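Local coordinates for metallo-beta-lactamase (PDB 6MFI), which probably hydrolyses the beta-lactam ring of antibiotics with two bound zinc ions, as a class B3 metallo-beta-lactamase, at residues Thr206-Asp212 with Cys246-Pro252. Numbering follows the deposited sequence.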
# COMPACT_ATOMS: atom_id res chain seq x y z
N THR A 206 -5.06 -6.20 17.52
CA THR A 206 -4.93 -4.90 16.88
C THR A 206 -5.39 -5.00 15.43
O THR A 206 -5.05 -5.95 14.73
CB THR A 206 -3.49 -4.39 16.94
OG1 THR A 206 -3.06 -4.30 18.30
CG2 THR A 206 -3.38 -3.01 16.30
N THR A 207 -6.18 -4.02 15.00
CA THR A 207 -6.68 -3.96 13.63
C THR A 207 -5.81 -2.99 12.84
O THR A 207 -5.79 -1.79 13.13
CB THR A 207 -8.14 -3.53 13.59
OG1 THR A 207 -8.93 -4.44 14.38
CG2 THR A 207 -8.66 -3.54 12.16
N LEU A 208 -5.08 -3.51 11.86
CA LEU A 208 -4.21 -2.71 11.01
C LEU A 208 -4.90 -2.42 9.69
O LEU A 208 -5.62 -3.26 9.15
CB LEU A 208 -2.88 -3.43 10.75
CG LEU A 208 -1.83 -3.44 11.87
CD1 LEU A 208 -2.22 -4.38 13.01
CD2 LEU A 208 -0.47 -3.83 11.31
N VAL A 209 -4.68 -1.21 9.17
CA VAL A 209 -5.26 -0.79 7.90
C VAL A 209 -4.14 -0.23 7.03
O VAL A 209 -3.43 0.69 7.45
CB VAL A 209 -6.38 0.25 8.08
CG1 VAL A 209 -6.76 0.85 6.74
CG2 VAL A 209 -7.59 -0.38 8.75
N TYR A 210 -4.00 -0.78 5.82
CA TYR A 210 -3.02 -0.31 4.85
C TYR A 210 -3.75 0.61 3.87
O TYR A 210 -4.15 0.22 2.77
CB TYR A 210 -2.36 -1.49 4.14
CG TYR A 210 -1.16 -1.12 3.29
CD1 TYR A 210 -0.10 -0.40 3.81
CD2 TYR A 210 -1.08 -1.53 1.96
CE1 TYR A 210 1.00 -0.07 3.03
CE2 TYR A 210 0.01 -1.21 1.18
CZ TYR A 210 1.04 -0.48 1.72
OH TYR A 210 2.13 -0.17 0.93
N ALA A 211 -3.94 1.86 4.30
CA ALA A 211 -4.71 2.82 3.53
C ALA A 211 -3.90 3.34 2.34
O ALA A 211 -2.72 3.65 2.47
CB ALA A 211 -5.14 4.00 4.41
N ASP A 212 -4.56 3.43 1.19
CA ASP A 212 -3.90 3.87 -0.03
C ASP A 212 -3.47 5.33 0.10
O ASP A 212 -3.89 6.06 1.00
CB ASP A 212 -4.84 3.69 -1.23
CG ASP A 212 -4.15 3.95 -2.56
OD1 ASP A 212 -3.28 3.14 -2.94
OD2 ASP A 212 -4.48 4.96 -3.21
N CYS A 246 -10.02 0.47 12.96
CA CYS A 246 -8.67 0.87 12.57
C CYS A 246 -7.92 1.34 13.80
O CYS A 246 -8.17 2.43 14.31
CB CYS A 246 -8.75 1.97 11.51
SG CYS A 246 -7.22 2.77 11.05
N ASP A 247 -6.99 0.51 14.28
CA ASP A 247 -6.14 0.86 15.41
C ASP A 247 -4.74 1.28 15.00
O ASP A 247 -4.15 2.14 15.66
CB ASP A 247 -6.04 -0.32 16.39
CG ASP A 247 -7.39 -0.83 16.84
OD1 ASP A 247 -8.25 0.00 17.20
OD2 ASP A 247 -7.59 -2.06 16.83
N LEU A 248 -4.21 0.71 13.92
CA LEU A 248 -2.87 1.01 13.44
C LEU A 248 -2.95 1.32 11.95
O LEU A 248 -3.61 0.59 11.20
CB LEU A 248 -1.91 -0.15 13.70
CG LEU A 248 -0.40 0.11 13.69
CD1 LEU A 248 0.31 -0.91 14.57
CD2 LEU A 248 0.17 0.09 12.28
N LEU A 249 -2.29 2.40 11.53
CA LEU A 249 -2.36 2.87 10.15
C LEU A 249 -1.01 2.71 9.47
O LEU A 249 0.04 3.01 10.05
CB LEU A 249 -2.79 4.34 10.10
CG LEU A 249 -3.00 4.93 8.70
CD1 LEU A 249 -4.23 4.32 8.04
CD2 LEU A 249 -3.12 6.44 8.77
N LEU A 250 -1.04 2.22 8.23
CA LEU A 250 0.14 2.07 7.39
C LEU A 250 -0.15 2.62 6.01
O LEU A 250 -1.28 2.52 5.51
CB LEU A 250 0.58 0.60 7.30
CG LEU A 250 1.19 -0.01 8.56
CD1 LEU A 250 1.43 -1.50 8.37
CD2 LEU A 250 2.48 0.71 8.93
N THR A 251 0.87 3.20 5.38
CA THR A 251 0.70 3.86 4.10
C THR A 251 1.80 3.43 3.13
O THR A 251 2.94 3.19 3.54
CB THR A 251 0.73 5.39 4.25
OG1 THR A 251 1.89 5.78 5.00
CG2 THR A 251 -0.52 5.87 4.97
N PRO A 252 1.47 3.33 1.83
CA PRO A 252 2.50 2.96 0.85
C PRO A 252 3.67 3.93 0.82
O PRO A 252 4.82 3.52 0.60
CB PRO A 252 1.73 2.96 -0.48
CG PRO A 252 0.31 2.73 -0.09
CD PRO A 252 0.14 3.44 1.22
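The ring of Tyr210 packs beside the backbone of Leu250 and Thr251 and reaches Pro252. Its CD1 is 3.7 Å from Leu250 CB, and its CZ is 3.8 Å from Pro252 CG. The hydroxyl beyond is hydrogen-bonded to Asp79. On the same face Leu208 CG packs against Leu248 CB at 3.8 Å, and Val52 of strand 50-53 touches both leucines. Val209 and Leu249 point to the other face, under helix 274-291. There Val209 CG2 meets Cys246 CB at 3.8 Å, and Cys246 is tied to that helix by its disulfide to Cys275. The two strands run parallel. They are the two strands of a beta-alpha-beta unit whose helix is 228-242, within the alpha-beta/beta-alpha sandwich of the metallo-beta-lactamase fold; 248-250 is the edge strand of its sheet. Val209 makes both of its backbone bonds to strand 248-250: its N donates to Leu248 O (2.9 Å), and its O accepts from Leu250 N (2.9 Å). Thr207 O takes two donors, Asp247 N at 2.8 Å and Leu248 N at 3.1 Å. Asp247 OD2 in turn accepts from Thr207 N at 3.0 Å, so a side chain takes the place of a backbone acceptor where the pairing begins. At the other end the bond from Ala211 N to Leu250 O (3.0 Å) is weak. Beyond it the chains lead to the metal site: Asp212 OD1 is hydrogen-bonded to ND1 of the zinc ligand His110, and Pro252 precedes the zinc ligand His253.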